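Local coordinates for protein cytosolic IMP-GMP specific 5'-nucleotidase (Legionella pneumophila subsp. pneumophila, PDB 4OHF) that probably removes the 5'-phosphate from nucleoside monophosphates such as IMP and GMP by hydrolysis, using a magnesium ion in a HAD-type active site, at residues S33-S38 / L181-I186; L39-V44 / K59-N64; V359-R364 / Q371-E376. All blocks are in the same frame, centred on the assembly; numbering follows the deposited sequence.

Interaction 1: residues S33-S38 / L181-I186; sequences SKNFES and LKKYVI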
loop_
_atom_site.group_PDB
_atom_site.type_symbol
_atom_site.label_atom_id
_atom_site.label_comp_id
_atom_site.label_asym_id
_atom_site.label_seq_id
_atom_site.Cartn_x
_atom_site.Cartn_y
_atom_site.Cartn_z
ATOM N N SER B 33 -23.990 10.320 28.855
ATOM C CA SER B 33 -22.724 9.641 28.601
ATOM C C SER B 33 -22.316 8.523 29.551
ATOM O O SER B 33 -21.991 7.424 29.107
ATOM C CB SER B 33 -21.588 10.662 28.518
ATOM O OG SER B 33 -21.630 11.374 27.297
ATOM N N LYS B 34 -22.316 8.802 30.848
ATOM C CA LYS B 34 -21.923 7.805 31.830
ATOM C C LYS B 34 -22.811 6.580 31.718
ATOM O O LYS B 34 -22.324 5.466 31.535
ATOM C CB LYS B 34 -22.023 8.391 33.233
ATOM C CG LYS B 34 -20.803 8.132 34.102
ATOM C CD LYS B 34 -20.970 6.963 35.056
ATOM C CE LYS B 34 -21.962 7.268 36.173
ATOM N NZ LYS B 34 -23.387 7.329 35.705
ATOM N N ASN B 35 -24.117 6.785 31.814
ATOM C CA ASN B 35 -25.035 5.668 31.732
ATOM C C ASN B 35 -24.899 4.880 30.441
ATOM O O ASN B 35 -24.912 3.644 30.452
ATOM C CB ASN B 35 -26.476 6.142 31.893
ATOM C CG ASN B 35 -26.752 6.676 33.274
ATOM O OD1 ASN B 35 -26.085 6.297 34.237
ATOM N ND2 ASN B 35 -27.742 7.554 33.388
ATOM N N PHE B 36 -24.767 5.599 29.333
ATOM C CA PHE B 36 -24.641 4.960 28.036
ATOM C C PHE B 36 -23.320 4.196 27.898
ATOM O O PHE B 36 -23.312 3.065 27.394
ATOM C CB PHE B 36 -24.799 6.005 26.931
ATOM C CG PHE B 36 -24.681 5.449 25.547
ATOM C CD1 PHE B 36 -23.431 5.213 24.979
ATOM C CD2 PHE B 36 -25.822 5.139 24.811
ATOM C CE1 PHE B 36 -23.321 4.669 23.696
ATOM C CE2 PHE B 36 -25.722 4.592 23.526
ATOM C CZ PHE B 36 -24.468 4.356 22.970
ATOM N N GLU B 37 -22.211 4.795 28.338
ATOM C CA GLU B 37 -20.917 4.114 28.248
ATOM C C GLU B 37 -21.001 2.844 29.075
ATOM O O GLU B 37 -20.622 1.773 28.626
ATOM C CB GLU B 37 -19.777 4.972 28.797
ATOM C CG GLU B 37 -19.284 6.078 27.896
ATOM C CD GLU B 37 -18.699 5.581 26.579
ATOM O OE1 GLU B 37 -18.310 4.395 26.473
ATOM O OE2 GLU B 37 -18.617 6.409 25.642
ATOM N N SER B 38 -21.503 2.986 30.294
ATOM C CA SER B 38 -21.659 1.864 31.204
ATOM C C SER B 38 -22.449 0.716 30.584
ATOM O O SER B 38 -22.052 -0.446 30.707
ATOM C CB SER B 38 -22.347 2.325 32.484
ATOM O OG SER B 38 -22.601 1.209 33.315
ATOM N N LEU B 181 -35.730 4.868 28.118
ATOM C CA LEU B 181 -35.462 6.177 27.555
ATOM C C LEU B 181 -35.136 7.299 28.532
ATOM O O LEU B 181 -34.147 8.017 28.336
ATOM C CB LEU B 181 -36.618 6.590 26.638
ATOM C CG LEU B 181 -36.748 5.678 25.417
ATOM C CD1 LEU B 181 -37.982 6.037 24.617
ATOM C CD2 LEU B 181 -35.493 5.799 24.568
ATOM N N LYS B 182 -35.918 7.459 29.593
ATOM C CA LYS B 182 -35.610 8.558 30.498
ATOM C C LYS B 182 -34.320 8.418 31.289
ATOM O O LYS B 182 -33.875 9.365 31.925
ATOM C CB LYS B 182 -36.770 8.848 31.443
ATOM C CG LYS B 182 -37.081 7.799 32.475
ATOM C CD LYS B 182 -37.963 8.417 33.566
ATOM C CE LYS B 182 -38.932 9.472 32.984
ATOM N NZ LYS B 182 -39.738 10.185 34.024
ATOM N N LYS B 183 -33.712 7.244 31.245
ATOM C CA LYS B 183 -32.452 7.044 31.935
ATOM C C LYS B 183 -31.292 7.253 30.950
ATOM O O LYS B 183 -30.167 7.518 31.358
ATOM C CB LYS B 183 -32.377 5.626 32.503
ATOM C CG LYS B 183 -31.018 5.270 33.095
ATOM C CD LYS B 183 -30.863 3.779 33.312
ATOM C CE LYS B 183 -29.485 3.469 33.895
ATOM N NZ LYS B 183 -29.300 2.000 34.085
ATOM N N TYR B 184 -31.577 7.142 29.655
ATOM C CA TYR B 184 -30.529 7.276 28.651
ATOM C C TYR B 184 -30.518 8.537 27.805
ATOM O O TYR B 184 -29.453 9.109 27.588
ATOM C CB TYR B 184 -30.518 6.041 27.752
ATOM C CG TYR B 184 -30.018 4.822 28.485
ATOM C CD1 TYR B 184 -28.669 4.708 28.852
ATOM C CD2 TYR B 184 -30.892 3.805 28.856
ATOM C CE1 TYR B 184 -28.205 3.613 29.569
ATOM C CE2 TYR B 184 -30.441 2.702 29.577
ATOM C CZ TYR B 184 -29.096 2.611 29.930
ATOM O OH TYR B 184 -28.639 1.517 30.638
ATOM N N VAL B 185 -31.677 8.995 27.342
ATOM C CA VAL B 185 -31.687 10.201 26.517
ATOM C C VAL B 185 -32.105 11.480 27.243
ATOM O O VAL B 185 -33.084 11.514 27.981
ATOM C CB VAL B 185 -32.545 10.004 25.219
ATOM C CG1 VAL B 185 -33.265 8.691 25.265
ATOM C CG2 VAL B 185 -33.523 11.163 25.026
ATOM N N ILE B 186 -31.326 12.532 27.022
ATOM C CA ILE B 186 -31.565 13.827 27.628
ATOM C C ILE B 186 -32.392 14.683 26.681
ATOM O O ILE B 186 -32.095 14.777 25.494
ATOM C CB ILE B 186 -30.229 14.562 27.909
ATOM C CG1 ILE B 186 -29.389 13.778 28.905
ATOM C CG2 ILE B 186 -30.490 15.934 28.473
ATOM C CD1 ILE B 186 -28.012 14.355 29.110
#

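Interaction 2: residues L39-V44 / K59-N64; sequences LVYDLV and KKFKFN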
loop_
_atom_site.group_PDB
_atom_site.type_symbol
_atom_site.label_atom_id
_atom_site.label_comp_id
_atom_site.label_asym_id
_atom_site.label_seq_id
_atom_site.Cartn_x
_atom_site.Cartn_y
_atom_site.Cartn_z
ATOM N N LEU B 39 -23.558 1.035 29.921
ATOM C CA LEU B 39 -24.370 0.005 29.292
ATOM C C LEU B 39 -23.490 -0.738 28.290
ATOM O O LEU B 39 -23.352 -1.964 28.362
ATOM C CB LEU B 39 -25.561 0.628 28.562
ATOM C CG LEU B 39 -26.863 -0.175 28.433
ATOM C CD1 LEU B 39 -27.559 0.235 27.155
ATOM C CD2 LEU B 39 -26.600 -1.674 28.420
ATOM N N VAL B 40 -22.889 0.008 27.361
ATOM C CA VAL B 40 -22.023 -0.590 26.353
ATOM C C VAL B 40 -20.967 -1.449 27.022
ATOM O O VAL B 40 -20.684 -2.551 26.567
ATOM C CB VAL B 40 -21.319 0.472 25.482
ATOM C CG1 VAL B 40 -20.317 -0.200 24.552
ATOM C CG2 VAL B 40 -22.347 1.225 24.657
ATOM N N TYR B 41 -20.384 -0.952 28.100
ATOM C CA TYR B 41 -19.381 -1.722 28.810
ATOM C C TYR B 41 -19.992 -3.066 29.227
ATOM O O TYR B 41 -19.475 -4.127 28.852
ATOM C CB TYR B 41 -18.886 -0.937 30.024
ATOM C CG TYR B 41 -17.902 -1.680 30.911
ATOM C CD1 TYR B 41 -18.349 -2.440 31.990
ATOM C CD2 TYR B 41 -16.527 -1.587 30.699
ATOM C CE1 TYR B 41 -17.457 -3.077 32.838
ATOM C CE2 TYR B 41 -15.626 -2.223 31.537
ATOM C CZ TYR B 41 -16.096 -2.968 32.609
ATOM O OH TYR B 41 -15.215 -3.602 33.456
ATOM N N ASP B 42 -21.097 -3.027 29.977
ATOM C CA ASP B 42 -21.752 -4.260 30.412
ATOM C C ASP B 42 -22.076 -5.191 29.244
ATOM O O ASP B 42 -21.586 -6.310 29.185
ATOM C CB ASP B 42 -23.041 -3.962 31.176
ATOM C CG ASP B 42 -22.800 -3.212 32.472
ATOM O OD1 ASP B 42 -21.686 -3.316 33.026
ATOM O OD2 ASP B 42 -23.731 -2.526 32.948
ATOM N N LEU B 43 -22.901 -4.736 28.308
ATOM C CA LEU B 43 -23.258 -5.576 27.172
ATOM C C LEU B 43 -22.039 -6.223 26.511
ATOM O O LEU B 43 -22.074 -7.407 26.185
ATOM C CB LEU B 43 -24.035 -4.764 26.127
ATOM C CG LEU B 43 -25.353 -4.140 26.577
ATOM C CD1 LEU B 43 -25.935 -3.300 25.461
ATOM C CD2 LEU B 43 -26.317 -5.237 26.988
ATOM N N VAL B 44 -20.968 -5.453 26.312
ATOM C CA VAL B 44 -19.748 -5.954 25.668
ATOM C C VAL B 44 -18.990 -6.938 26.539
ATOM O O VAL B 44 -18.468 -7.936 26.049
ATOM C CB VAL B 44 -18.777 -4.800 25.299
ATOM C CG1 VAL B 44 -17.448 -5.358 24.813
ATOM C CG2 VAL B 44 -19.384 -3.940 24.217
ATOM N N LYS B 59 -16.593 -11.170 34.572
ATOM C CA LYS B 59 -17.924 -10.724 34.968
ATOM C C LYS B 59 -17.828 -9.852 36.218
ATOM O O LYS B 59 -18.716 -9.050 36.500
ATOM C CB LYS B 59 -18.824 -11.928 35.258
ATOM C CG LYS B 59 -18.942 -12.927 34.117
ATOM C CD LYS B 59 -19.761 -14.150 34.537
ATOM C CE LYS B 59 -19.799 -15.205 33.441
ATOM N NZ LYS B 59 -20.519 -16.434 33.876
ATOM N N LYS B 60 -16.740 -10.011 36.960
ATOM C CA LYS B 60 -16.525 -9.259 38.193
ATOM C C LYS B 60 -15.986 -7.840 37.943
ATOM O O LYS B 60 -16.070 -6.972 38.813
ATOM C CB LYS B 60 -15.556 -10.036 39.086
ATOM C CG LYS B 60 -15.949 -10.101 40.554
ATOM C CD LYS B 60 -15.053 -11.080 41.322
ATOM C CE LYS B 60 -15.467 -11.190 42.782
ATOM N NZ LYS B 60 -15.377 -9.875 43.482
ATOM N N PHE B 61 -15.434 -7.615 36.753
ATOM C CA PHE B 61 -14.879 -6.314 36.385
ATOM C C PHE B 61 -15.810 -5.143 36.692
ATOM O O PHE B 61 -16.988 -5.160 36.344
ATOM C CB PHE B 61 -14.522 -6.295 34.894
ATOM C CG PHE B 61 -13.261 -7.046 34.556
ATOM C CD1 PHE B 61 -12.846 -7.165 33.232
ATOM C CD2 PHE B 61 -12.480 -7.623 35.555
ATOM C CE1 PHE B 61 -11.676 -7.845 32.906
ATOM C CE2 PHE B 61 -11.316 -8.301 35.239
ATOM C CZ PHE B 61 -10.913 -8.413 33.909
ATOM N N LYS B 62 -15.263 -4.119 37.337
ATOM C CA LYS B 62 -16.036 -2.936 37.693
ATOM C C LYS B 62 -15.748 -1.803 36.723
ATOM O O LYS B 62 -14.602 -1.583 36.334
ATOM C CB LYS B 62 -15.706 -2.497 39.126
ATOM C CG LYS B 62 -16.873 -2.622 40.097
ATOM C CD LYS B 62 -17.443 -4.035 40.087
ATOM C CE LYS B 62 -18.729 -4.137 40.901
ATOM N NZ LYS B 62 -19.324 -5.509 40.810
ATOM N N PHE B 63 -16.797 -1.088 36.337
ATOM C CA PHE B 63 -16.667 0.022 35.403
ATOM C C PHE B 63 -16.583 1.377 36.084
ATOM O O PHE B 63 -17.479 1.774 36.820
ATOM C CB PHE B 63 -17.841 0.019 34.417
ATOM C CG PHE B 63 -17.907 1.242 33.541
ATOM C CD1 PHE B 63 -18.671 2.339 33.912
ATOM C CD2 PHE B 63 -17.197 1.299 32.345
ATOM C CE1 PHE B 63 -18.729 3.476 33.103
ATOM C CE2 PHE B 63 -17.250 2.430 31.532
ATOM C CZ PHE B 63 -18.016 3.517 31.910
ATOM N N ASN B 64 -15.482 2.078 35.838
ATOM C CA ASN B 64 -15.285 3.414 36.387
ATOM C C ASN B 64 -15.012 4.388 35.245
ATOM O O ASN B 64 -13.915 4.417 34.674
ATOM C CB ASN B 64 -14.129 3.437 37.387
ATOM C CG ASN B 64 -13.691 4.850 37.734
ATOM O OD1 ASN B 64 -14.505 5.756 37.879
ATOM N ND2 ASN B 64 -12.394 5.041 37.869
#

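Interaction 3: residues V359-R364 / Q371-E376; sequences VDLCTR and QQYDQE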
loop_
_atom_site.group_PDB
_atom_site.type_symbol
_atom_site.label_atom_id
_atom_site.label_comp_id
_atom_site.label_asym_id
_atom_site.label_seq_id
_atom_site.Cartn_x
_atom_site.Cartn_y
_atom_site.Cartn_z
ATOM N N VAL B 359 22.632 31.748 31.241
ATOM C CA VAL B 359 23.299 31.296 30.017
ATOM C C VAL B 359 24.382 32.299 29.604
ATOM O O VAL B 359 25.543 31.941 29.392
ATOM C CB VAL B 359 22.272 31.144 28.848
ATOM C CG1 VAL B 359 22.992 30.971 27.510
ATOM C CG2 VAL B 359 21.382 29.941 29.110
ATOM N N ASP B 360 23.983 33.560 29.507
ATOM C CA ASP B 360 24.880 34.629 29.106
ATOM C C ASP B 360 26.023 34.871 30.083
ATOM O O ASP B 360 27.160 35.114 29.667
ATOM C CB ASP B 360 24.055 35.897 28.854
ATOM C CG ASP B 360 23.055 35.715 27.686
ATOM O OD1 ASP B 360 22.056 36.480 27.599
ATOM O OD2 ASP B 360 23.277 34.797 26.849
ATOM N N LEU B 361 25.744 34.798 31.375
ATOM C CA LEU B 361 26.811 34.987 32.342
ATOM C C LEU B 361 27.854 33.875 32.201
ATOM O O LEU B 361 29.063 34.134 32.248
ATOM C CB LEU B 361 26.260 35.013 33.767
ATOM C CG LEU B 361 26.053 36.421 34.323
ATOM C CD1 LEU B 361 25.699 36.344 35.801
ATOM C CD2 LEU B 361 27.324 37.235 34.132
ATOM N N CYS B 362 27.388 32.641 32.014
ATOM C CA CYS B 362 28.294 31.503 31.871
ATOM C C CYS B 362 29.145 31.573 30.609
ATOM O O CYS B 362 30.341 31.270 30.637
ATOM C CB CYS B 362 27.511 30.192 31.892
ATOM S SG CYS B 362 26.949 29.690 33.538
ATOM N N THR B 363 28.539 31.975 29.500
ATOM C CA THR B 363 29.293 32.074 28.255
ATOM C C THR B 363 30.233 33.284 28.308
ATOM O O THR B 363 31.242 33.337 27.598
ATOM C CB THR B 363 28.348 32.168 27.033
ATOM O OG1 THR B 363 27.811 33.489 26.930
ATOM C CG2 THR B 363 27.205 31.197 27.202
ATOM N N ARG B 364 29.901 34.262 29.143
ATOM C CA ARG B 364 30.786 35.402 29.275
ATOM C C ARG B 364 32.024 34.911 30.014
ATOM O O ARG B 364 33.143 35.082 29.527
ATOM C CB ARG B 364 30.110 36.547 30.031
ATOM C CG ARG B 364 29.380 37.510 29.088
ATOM C CD ARG B 364 28.553 38.564 29.828
ATOM N NE ARG B 364 29.378 39.613 30.425
ATOM C CZ ARG B 364 28.903 40.599 31.185
ATOM N NH1 ARG B 364 27.599 40.675 31.447
ATOM N NH2 ARG B 364 29.736 41.518 31.678
ATOM N N GLN B 371 36.701 34.896 36.219
ATOM C CA GLN B 371 35.989 34.305 37.343
ATOM C C GLN B 371 35.223 35.314 38.190
ATOM O O GLN B 371 34.816 35.014 39.316
ATOM C CB GLN B 371 36.955 33.491 38.221
ATOM C CG GLN B 371 38.269 34.170 38.531
ATOM C CD GLN B 371 39.134 33.357 39.485
ATOM O OE1 GLN B 371 38.638 32.787 40.476
ATOM N NE2 GLN B 371 40.439 33.311 39.202
ATOM N N GLN B 372 34.994 36.498 37.635
ATOM C CA GLN B 372 34.283 37.553 38.353
ATOM C C GLN B 372 32.769 37.311 38.434
ATOM O O GLN B 372 32.087 37.850 39.308
ATOM C CB GLN B 372 34.562 38.898 37.681
ATOM C CG GLN B 372 34.023 38.983 36.263
ATOM C CD GLN B 372 34.683 40.084 35.446
ATOM O OE1 GLN B 372 35.873 39.994 35.098
ATOM N NE2 GLN B 372 33.917 41.134 35.135
ATOM N N TYR B 373 32.243 36.503 37.522
ATOM C CA TYR B 373 30.815 36.214 37.509
ATOM C C TYR B 373 30.522 34.940 38.292
ATOM O O TYR B 373 29.363 34.611 38.562
ATOM C CB TYR B 373 30.336 36.021 36.076
ATOM C CG TYR B 373 30.867 37.044 35.116
ATOM C CD1 TYR B 373 30.425 38.360 35.149
ATOM C CD2 TYR B 373 31.832 36.695 34.171
ATOM C CE1 TYR B 373 30.932 39.305 34.262
ATOM C CE2 TYR B 373 32.345 37.630 33.285
ATOM C CZ TYR B 373 31.894 38.928 33.333
ATOM O OH TYR B 373 32.413 39.845 32.448
ATOM N N ASP B 374 31.583 34.221 38.640
ATOM C CA ASP B 374 31.444 32.967 39.363
ATOM C C ASP B 374 30.524 33.051 40.579
ATOM O O ASP B 374 29.819 32.092 40.889
ATOM C CB ASP B 374 32.829 32.428 39.754
ATOM C CG ASP B 374 33.529 31.706 38.596
ATOM O OD1 ASP B 374 34.633 31.158 38.817
ATOM O OD2 ASP B 374 32.985 31.675 37.468
ATOM N N GLN B 375 30.502 34.188 41.262
ATOM C CA GLN B 375 29.629 34.300 42.421
ATOM C C GLN B 375 28.166 34.327 41.988
ATOM O O GLN B 375 27.359 33.502 42.425
ATOM C CB GLN B 375 29.947 35.556 43.228
ATOM C CG GLN B 375 29.150 35.635 44.518
ATOM C CD GLN B 375 29.120 34.297 45.252
ATOM O OE1 GLN B 375 30.162 33.742 45.604
ATOM N NE2 GLN B 375 27.921 33.773 45.479
ATOM N N GLU B 376 27.828 35.277 41.122
ATOM C CA GLU B 376 26.461 35.405 40.633
ATOM C C GLU B 376 25.959 34.087 40.006
ATOM O O GLU B 376 24.872 33.611 40.335
ATOM C CB GLU B 376 26.382 36.548 39.613
ATOM C CG GLU B 376 25.049 37.265 39.599
ATOM C CD GLU B 376 24.961 38.339 38.533
ATOM O OE1 GLU B 376 25.930 39.113 38.382
ATOM O OE2 GLU B 376 23.911 38.418 37.855
#

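Interaction 1: residues S33-S38 / L181-I186
Tyr184 lays the rim of its ring along the backbone of helix 33-51, overlapping the carbonyl of Asn35 and the amide of Phe36. Atom CE1 does the touching, 3.4 Å from Asn35 O and 3.8 Å from Asn35 CB; both Asn35 O and Phe36 N lie near the plane of the ring, at its edge. With CG beside its own backbone N (chi1 -70°), the tyrosine directs its ring forward along this helix, a reach that suits a long, flat side chain. Asn35 supplies the polar half of the contact: ND2 donates to Lys183 O over 3.2 Å, within the carbonyl plane and moderately bent at the hydrogen (145°), while the acceptor stands 24° out of the amide plane. A short amide is well chosen here, since it bridges to a backbone carbonyl in the short helix 181-184. The extended Lys183 crosses the amide with its CG, 4.0 Å from Asn35 ND2. Strands 30-31 and 185-186 are consistent with the two-stranded flap of HAD phosphatases, between whose strands a cap is commonly inserted; the contact would then join the start of the cap to its return. Backbone bonds between Tyr184 and Asn32 and between Ile186 and Arg30 hold this antiparallel pair together. Phe36 and His26 meet edge to face, and the Phe36 side chain is about 7 Å from that of Asp25, a magnesium ligand.

Interaction 2: residues L39-V44 / K59-N64
Tyr41 and Phe63 both carry CG opposite the backbone N (chi1 176° and 171°), and these extended side chains slide past each other in opposite directions from helix and loop. The result is a close overlap in which Phe63 lies over one face of the tyrosine ring. Its CB makes a CH-pi contact, 3.6 Å from the centroid of the Tyr41 ring, and its CD2 comes within 3.4 Å of Tyr41 CG. The two rings themselves meet obliquely, with centroids 4.9 Å apart and planes at 52°, so the benzylic carbon of Phe63 carries the contact as much as its ring does. Phenylalanine fits because it offers both an apolar CB and a broad ring that also touches Ile134 of helix 129-143. At the other end of the tyrosine, the hydroxyl lies beside Phe61 CB, the two side chains crossing at about a right angle, and Phe61 O sits at the ring edge. Phe61 itself turns to Gln138 and Leu139 of helix 129-143. The hydroxyl has its polar partner there too: Tyr41 OH is hydrogen-bonded to Gln138 OE1, while NE2 of the same glutamine donates to Lys62 O. Tyrosine therefore suits a buried place that needs a greasy face and a polar end. Far from the magnesium and GMP sites, this is partly buried packing in what is probably the helical cap, in which the loop following helix 33-51 folds back over that helix and against helix 129-143.

Interaction 3: residues V359-R364 / Q371-E376
Tyr373 is the centre of this contact, meeting Leu361 near the base of its ring and Arg364 near the hydroxyl. Leu361 divides its two methyls: CD2 packs obliquely on the ring, 3.5 Å from Tyr373 CD1, whereas CD1 lies against the carboxylate end of Glu376, 3.5 Å from Glu376 CD. A branched leucine suits such a place because it can serve two neighbours one turn apart. Arg364 bends at its third torsion (chi3 75°) and crosses Tyr373 at about a right angle; Tyr373 CE1 lies over one face of the guanidinium, toward its rim, the planes 60° apart. Its NH2 also makes a weak bond to Tyr373 OH, 3.2 Å long. The stronger partner of this hydroxyl is OE1 of Glu368, whose OE2 forms a long, weak ion pair with Arg364 NE, so that glutamate probably steadies both side chains. Within its own segment, CG of Gln372 sits over the centre of the tyrosine ring. Val359, Cys362 and Thr363 of the same helical segment as Leu361 pack on Ser441 and Met443 of a second subunit. The contact lies at the turn of an alpha-alpha (helical) hairpin, where helix 338-367 gives way to helix 374-399.

How the interactions relate
From the N terminus, the chain passes the magnesium ligands Asp23 and Asp25 and enters helix 33-51, which serves interactions 1 and 2 in turn. Interaction 2 closes first, after a short excursion to 59-64; interaction 1 closes only when the chain returns at 181-186, so the smaller loop lies within the larger. The two touch directly, Tyr184 OH meeting Leu39 CG, and Phe63 also packing on Glu37 and Ser38. Together they tie helix 33-51 to the loop before strand 73-75 and to the segment where the chain returns, probably toward the core domain. Interaction 3 follows in series, its nearest atoms about 43 Å from interaction 2, and closes the short connection at the end of the protruding helical hairpin.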